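Local coordinates for uncharacterized protein (PDB 4XE7) that probably works as a bacterial actin-like, filament-forming protein of the ParM type in plasmid partition, at residues G13-G18 and I128-S133; A137-G142 and K187-T192. One frame throughout, in Å; residues are numbered along the deposited sequence.

Contact 1. Residues G13-G18 and I128-S133; sequences GGFDTG and IPLFTS
F15 on strand 13-17 meets L130 on helix 123-140 in a small apolar contact. CD1 of L130 does the touching. L130 CD1 lies 3.8 Å from F15 CB and 4.0 Å from F15 CD2, so the methyl sits against the root of the ring at an oblique angle. The two side chains cross at about a right angle. With chi1 at 162° and chi2 at 77°, L130 directs its CD1 branch at the strand.

The sequence G14-F15-D16-T17-G18 fits the phosphate 1 motif of actin-like ATPases, where this strand leads into the nucleotide cleft. D16 points away from the helix, while F15 faces the interior. There its ring also meets that of F150, with the planes about 10° apart. The backbone of F15 is hydrogen-bonded to S151, next in sequence to F150.

The polar part of the contact is the S133 hydroxyl. S133 OG lies at the edge of the F15 ring, near its plane, 4.5 Å from F15 CD2. It does not bond across to the strand. Instead S133 OG donates to L130 O in its own helix at 2.7 Å, tilted slightly from the carbonyl plane. S133 also touches I38 of strand 33-45.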
loop_
_atom_site.group_PDB
_atom_site.type_symbol
_atom_site.label_atom_id
_atom_site.label_comp_id
_atom_site.label_asym_id
_atom_site.label_seq_id
_atom_site.Cartn_x
_atom_site.Cartn_y
_atom_site.Cartn_z
ATOM N N GLY A 13 -8.730 -10.740 -7.493
ATOM C CA GLY A 13 -8.085 -9.667 -6.760
ATOM C C GLY A 13 -8.698 -9.322 -5.413
ATOM O O GLY A 13 -9.756 -9.851 -5.020
ATOM N N GLY A 14 -8.009 -8.442 -4.694
ATOM C CA GLY A 14 -8.506 -7.868 -3.457
ATOM C C GLY A 14 -8.445 -6.374 -3.677
ATOM O O GLY A 14 -7.441 -5.865 -4.167
ATOM N N PHE A 15 -9.513 -5.666 -3.333
ATOM C CA PHE A 15 -9.622 -4.269 -3.725
ATOM C C PHE A 15 -9.813 -3.391 -2.508
ATOM O O PHE A 15 -10.843 -3.436 -1.830
ATOM C CB PHE A 15 -10.758 -4.096 -4.734
ATOM C CG PHE A 15 -10.658 -5.046 -5.888
ATOM C CD1 PHE A 15 -11.330 -6.264 -5.860
ATOM C CD2 PHE A 15 -9.848 -4.752 -6.975
ATOM C CE1 PHE A 15 -11.219 -7.159 -6.907
ATOM C CE2 PHE A 15 -9.726 -5.650 -8.036
ATOM C CZ PHE A 15 -10.414 -6.856 -7.998
ATOM N N ASP A 16 -8.781 -2.603 -2.245
ATOM C CA ASP A 16 -8.715 -1.744 -1.085
ATOM C C ASP A 16 -8.887 -0.290 -1.514
ATOM O O ASP A 16 -7.974 0.341 -2.039
ATOM C CB ASP A 16 -7.391 -1.970 -0.355
ATOM C CG ASP A 16 -7.141 -0.961 0.746
ATOM O OD1 ASP A 16 -8.120 -0.390 1.280
ATOM O OD2 ASP A 16 -5.952 -0.747 1.078
ATOM N N THR A 17 -10.086 0.225 -1.286
ATOM C CA THR A 17 -10.441 1.592 -1.627
ATOM C C THR A 17 -10.157 2.549 -0.467
ATOM O O THR A 17 -10.969 2.668 0.452
ATOM C CB THR A 17 -11.936 1.683 -2.008
ATOM O OG1 THR A 17 -12.199 0.809 -3.111
ATOM C CG2 THR A 17 -12.328 3.100 -2.381
ATOM N N GLY A 18 -9.003 3.213 -0.503
ATOM C CA GLY A 18 -8.689 4.268 0.450
ATOM C C GLY A 18 -8.957 5.672 -0.090
ATOM O O GLY A 18 -9.220 5.860 -1.280
ATOM N N ILE A 128 -13.543 5.328 -10.561
ATOM C CA ILE A 128 -12.657 5.420 -11.717
ATOM C C ILE A 128 -11.273 4.802 -11.414
ATOM O O ILE A 128 -10.796 3.978 -12.188
ATOM C CB ILE A 128 -12.554 6.867 -12.219
ATOM C CG1 ILE A 128 -13.870 7.242 -12.931
ATOM C CG2 ILE A 128 -11.359 7.018 -13.158
ATOM C CD1 ILE A 128 -14.023 8.707 -13.336
ATOM N N PRO A 129 -10.645 5.148 -10.275
ATOM C CA PRO A 129 -9.387 4.453 -9.980
ATOM C C PRO A 129 -9.561 2.963 -9.694
ATOM O O PRO A 129 -8.674 2.184 -10.044
ATOM C CB PRO A 129 -8.865 5.183 -8.741
ATOM C CG PRO A 129 -9.474 6.564 -8.866
ATOM C CD PRO A 129 -10.853 6.289 -9.370
ATOM N N LEU A 130 -10.674 2.569 -9.095
ATOM C CA LEU A 130 -10.914 1.145 -8.845
ATOM C C LEU A 130 -11.001 0.367 -10.159
ATOM O O LEU A 130 -10.303 -0.629 -10.341
ATOM C CB LEU A 130 -12.192 0.950 -8.014
ATOM C CG LEU A 130 -12.827 -0.444 -8.016
ATOM C CD1 LEU A 130 -12.041 -1.418 -7.109
ATOM C CD2 LEU A 130 -14.277 -0.399 -7.597
ATOM N N PHE A 131 -11.854 0.819 -11.078
ATOM C CA PHE A 131 -12.015 0.122 -12.358
ATOM C C PHE A 131 -10.724 0.145 -13.152
ATOM O O PHE A 131 -10.376 -0.827 -13.823
ATOM C CB PHE A 131 -13.141 0.740 -13.192
ATOM C CG PHE A 131 -14.510 0.465 -12.647
ATOM C CD1 PHE A 131 -14.787 -0.730 -12.009
ATOM C CD2 PHE A 131 -15.522 1.402 -12.770
ATOM C CE1 PHE A 131 -16.061 -0.988 -11.505
ATOM C CE2 PHE A 131 -16.792 1.152 -12.268
ATOM C CZ PHE A 131 -17.064 -0.038 -11.638
ATOM N N THR A 132 -10.014 1.260 -13.065
ATOM C CA THR A 132 -8.737 1.388 -13.751
ATOM C C THR A 132 -7.734 0.384 -13.198
ATOM O O THR A 132 -6.976 -0.226 -13.964
ATOM C CB THR A 132 -8.176 2.821 -13.633
ATOM O OG1 THR A 132 -9.081 3.726 -14.273
ATOM C CG2 THR A 132 -6.812 2.929 -14.293
ATOM N N SER A 133 -7.738 0.189 -11.877
ATOM C CA SER A 133 -6.801 -0.758 -11.274
ATOM C C SER A 133 -7.102 -2.182 -11.765
ATOM O O SER A 133 -6.177 -2.944 -12.099
ATOM C CB SER A 133 -6.844 -0.689 -9.738
ATOM O OG SER A 133 -7.984 -1.355 -9.206
#

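Contact 2. Residues A137-G142 and K187-T192; sequences AAARIG and KKIKIT
A138 and I189 are the residues whose CA atoms come nearest, 7.3 Å apart. A138 sits in the last turn of helix 123-140, and I189 near the start of strand 188-200. The helix ends just beyond, in a Schellman motif. G142 is its C-prime residue, with a positive phi of 68°, and G142 N donates to A139 O at 3.0 Å. I141 N bonds to A137 O at 3.1 Å.

I189 carries the strand side of the contact with both branches. Its chi1 of -79° puts CG2 anti to the backbone N and CG1 anti to the carbonyl carbon, and in this setting both meet the methyl of A138. I189 CG2 lies 3.9 Å from A138 CB, and I189 CG1 lies 4.2 Å from A138 CB. I189 CD1 reaches on to A139 CB, more loosely, at 4.5 Å. The I189 side chain thus spans two successive alanines.

A138 also touches V146 of strand 145-154, so the helix end packs on two adjacent strands. I189 also touches F179 of strand 173-179, on the other side of its own strand in the sheet. R140 turns elsewhere and forms salt bridges with E34, D67 and D69.

No hydrogen bond or charge pair joins the two segments. The contact therefore rests on the fit of aliphatic groups. Alanine methyls are short, which lets the helix end lie close to the strand.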
loop_
_atom_site.group_PDB
_atom_site.type_symbol
_atom_site.label_atom_id
_atom_site.label_comp_id
_atom_site.label_asym_id
_atom_site.label_seq_id
_atom_site.Cartn_x
_atom_site.Cartn_y
_atom_site.Cartn_z
ATOM N N ALA A 137 -4.460 -4.614 -14.095
ATOM C CA ALA A 137 -4.135 -6.000 -13.740
ATOM C C ALA A 137 -4.559 -6.963 -14.835
ATOM O O ALA A 137 -3.859 -7.950 -15.123
ATOM C CB ALA A 137 -4.792 -6.391 -12.442
ATOM N N ALA A 138 -5.720 -6.694 -15.430
ATOM C CA ALA A 138 -6.211 -7.575 -16.478
ATOM C C ALA A 138 -5.271 -7.485 -17.686
ATOM O O ALA A 138 -4.921 -8.507 -18.292
ATOM C CB ALA A 138 -7.643 -7.227 -16.853
ATOM N N ALA A 139 -4.841 -6.264 -18.004
ATOM C CA ALA A 139 -3.849 -6.036 -19.048
ATOM C C ALA A 139 -2.542 -6.779 -18.738
ATOM O O ALA A 139 -1.996 -7.438 -19.615
ATOM C CB ALA A 139 -3.583 -4.546 -19.219
ATOM N N ARG A 140 -2.065 -6.686 -17.491
ATOM C CA ARG A 140 -0.819 -7.340 -17.082
ATOM C C ARG A 140 -0.832 -8.850 -17.273
ATOM O O ARG A 140 0.189 -9.452 -17.562
ATOM C CB ARG A 140 -0.513 -7.038 -15.616
ATOM C CG ARG A 140 -0.083 -5.615 -15.362
ATOM C CD ARG A 140 0.324 -5.424 -13.910
ATOM N NE ARG A 140 0.815 -4.071 -13.704
ATOM C CZ ARG A 140 1.449 -3.676 -12.615
ATOM N NH1 ARG A 140 1.644 -4.540 -11.625
ATOM N NH2 ARG A 140 1.867 -2.417 -12.512
ATOM N N ILE A 141 -1.986 -9.470 -17.097
ATOM C CA ILE A 141 -2.047 -10.908 -17.202
ATOM C C ILE A 141 -2.601 -11.324 -18.563
ATOM O O ILE A 141 -2.961 -12.478 -18.780
ATOM C CB ILE A 141 -2.862 -11.502 -16.040
ATOM C CG1 ILE A 141 -4.355 -11.227 -16.197
ATOM C CG2 ILE A 141 -2.372 -10.914 -14.726
ATOM C CD1 ILE A 141 -5.176 -11.798 -15.063
ATOM N N GLY A 142 -2.632 -10.372 -19.492
ATOM C CA GLY A 142 -2.949 -10.650 -20.877
ATOM C C GLY A 142 -4.369 -11.078 -21.186
ATOM O O GLY A 142 -4.586 -11.896 -22.078
ATOM N N LYS A 187 -5.990 -0.952 -26.104
ATOM C CA LYS A 187 -6.631 -2.090 -25.454
ATOM C C LYS A 187 -7.905 -1.688 -24.741
ATOM O O LYS A 187 -7.963 -0.653 -24.076
ATOM C CB LYS A 187 -5.673 -2.759 -24.466
ATOM C CG LYS A 187 -4.690 -3.722 -25.125
ATOM C CD LYS A 187 -3.780 -4.380 -24.101
ATOM C CE LYS A 187 -2.681 -5.181 -24.781
ATOM N NZ LYS A 187 -3.229 -6.316 -25.567
ATOM N N LYS A 188 -8.923 -2.527 -24.881
ATOM C CA LYS A 188 -10.196 -2.334 -24.211
ATOM C C LYS A 188 -10.502 -3.544 -23.333
ATOM O O LYS A 188 -10.637 -4.649 -23.837
ATOM C CB LYS A 188 -11.303 -2.122 -25.246
ATOM C CG LYS A 188 -12.644 -1.749 -24.671
ATOM C CD LYS A 188 -13.479 -1.002 -25.707
ATOM C CE LYS A 188 -14.903 -0.788 -25.228
ATOM N NZ LYS A 188 -15.724 -0.048 -26.232
ATOM N N ILE A 189 -10.605 -3.346 -22.024
ATOM C CA ILE A 189 -10.846 -4.480 -21.134
ATOM C C ILE A 189 -12.317 -4.557 -20.725
ATOM O O ILE A 189 -12.902 -3.587 -20.249
ATOM C CB ILE A 189 -9.936 -4.417 -19.875
ATOM C CG1 ILE A 189 -8.519 -4.912 -20.208
ATOM C CG2 ILE A 189 -10.435 -5.378 -18.821
ATOM C CD1 ILE A 189 -7.668 -3.981 -21.004
ATOM N N LYS A 190 -12.915 -5.721 -20.925
ATOM C CA LYS A 190 -14.295 -5.933 -20.544
ATOM C C LYS A 190 -14.384 -6.632 -19.189
ATOM O O LYS A 190 -13.928 -7.766 -19.027
ATOM C CB LYS A 190 -15.014 -6.742 -21.624
ATOM C CG LYS A 190 -16.458 -7.046 -21.330
ATOM C CD LYS A 190 -17.117 -7.687 -22.540
ATOM C CE LYS A 190 -18.376 -8.445 -22.159
ATOM N NZ LYS A 190 -19.054 -8.990 -23.368
ATOM N N ILE A 191 -14.986 -5.948 -18.225
ATOM C CA ILE A 191 -15.037 -6.426 -16.846
ATOM C C ILE A 191 -16.451 -6.801 -16.474
ATOM O O ILE A 191 -17.362 -5.975 -16.558
ATOM C CB ILE A 191 -14.528 -5.348 -15.851
ATOM C CG1 ILE A 191 -13.043 -5.057 -16.085
ATOM C CG2 ILE A 191 -14.831 -5.744 -14.386
ATOM C CD1 ILE A 191 -12.573 -3.715 -15.493
ATOM N N THR A 192 -16.640 -8.041 -16.060
ATOM C CA THR A 192 -17.938 -8.456 -15.580
ATOM C C THR A 192 -17.861 -8.843 -14.112
ATOM O O THR A 192 -17.068 -9.690 -13.719
ATOM C CB THR A 192 -18.483 -9.632 -16.399
ATOM O OG1 THR A 192 -18.439 -9.294 -17.789
ATOM C CG2 THR A 192 -19.920 -9.953 -15.991
#

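Overall arrangement
Both contacts use helix 123-140, and both join it to the same eight-stranded mixed sheet. Their centres are about 14 Å apart. Along the chain, both segments of contact 1 precede those of contact 2. Contact 1 packs the middle of the helix against strand 13-17, the first in order across the sheet. Contact 2 packs the helix end against strand 188-200, next to the last strand, 145-154. The contacts touch where F131 O packs on I191 CD1 at 4.0 Å. The sheet curves round the helix, and the F15-S151 backbone bond brings its first and last strands together. The helix thus lies against strands from early and later in the chain, consistent with an actin-like domain.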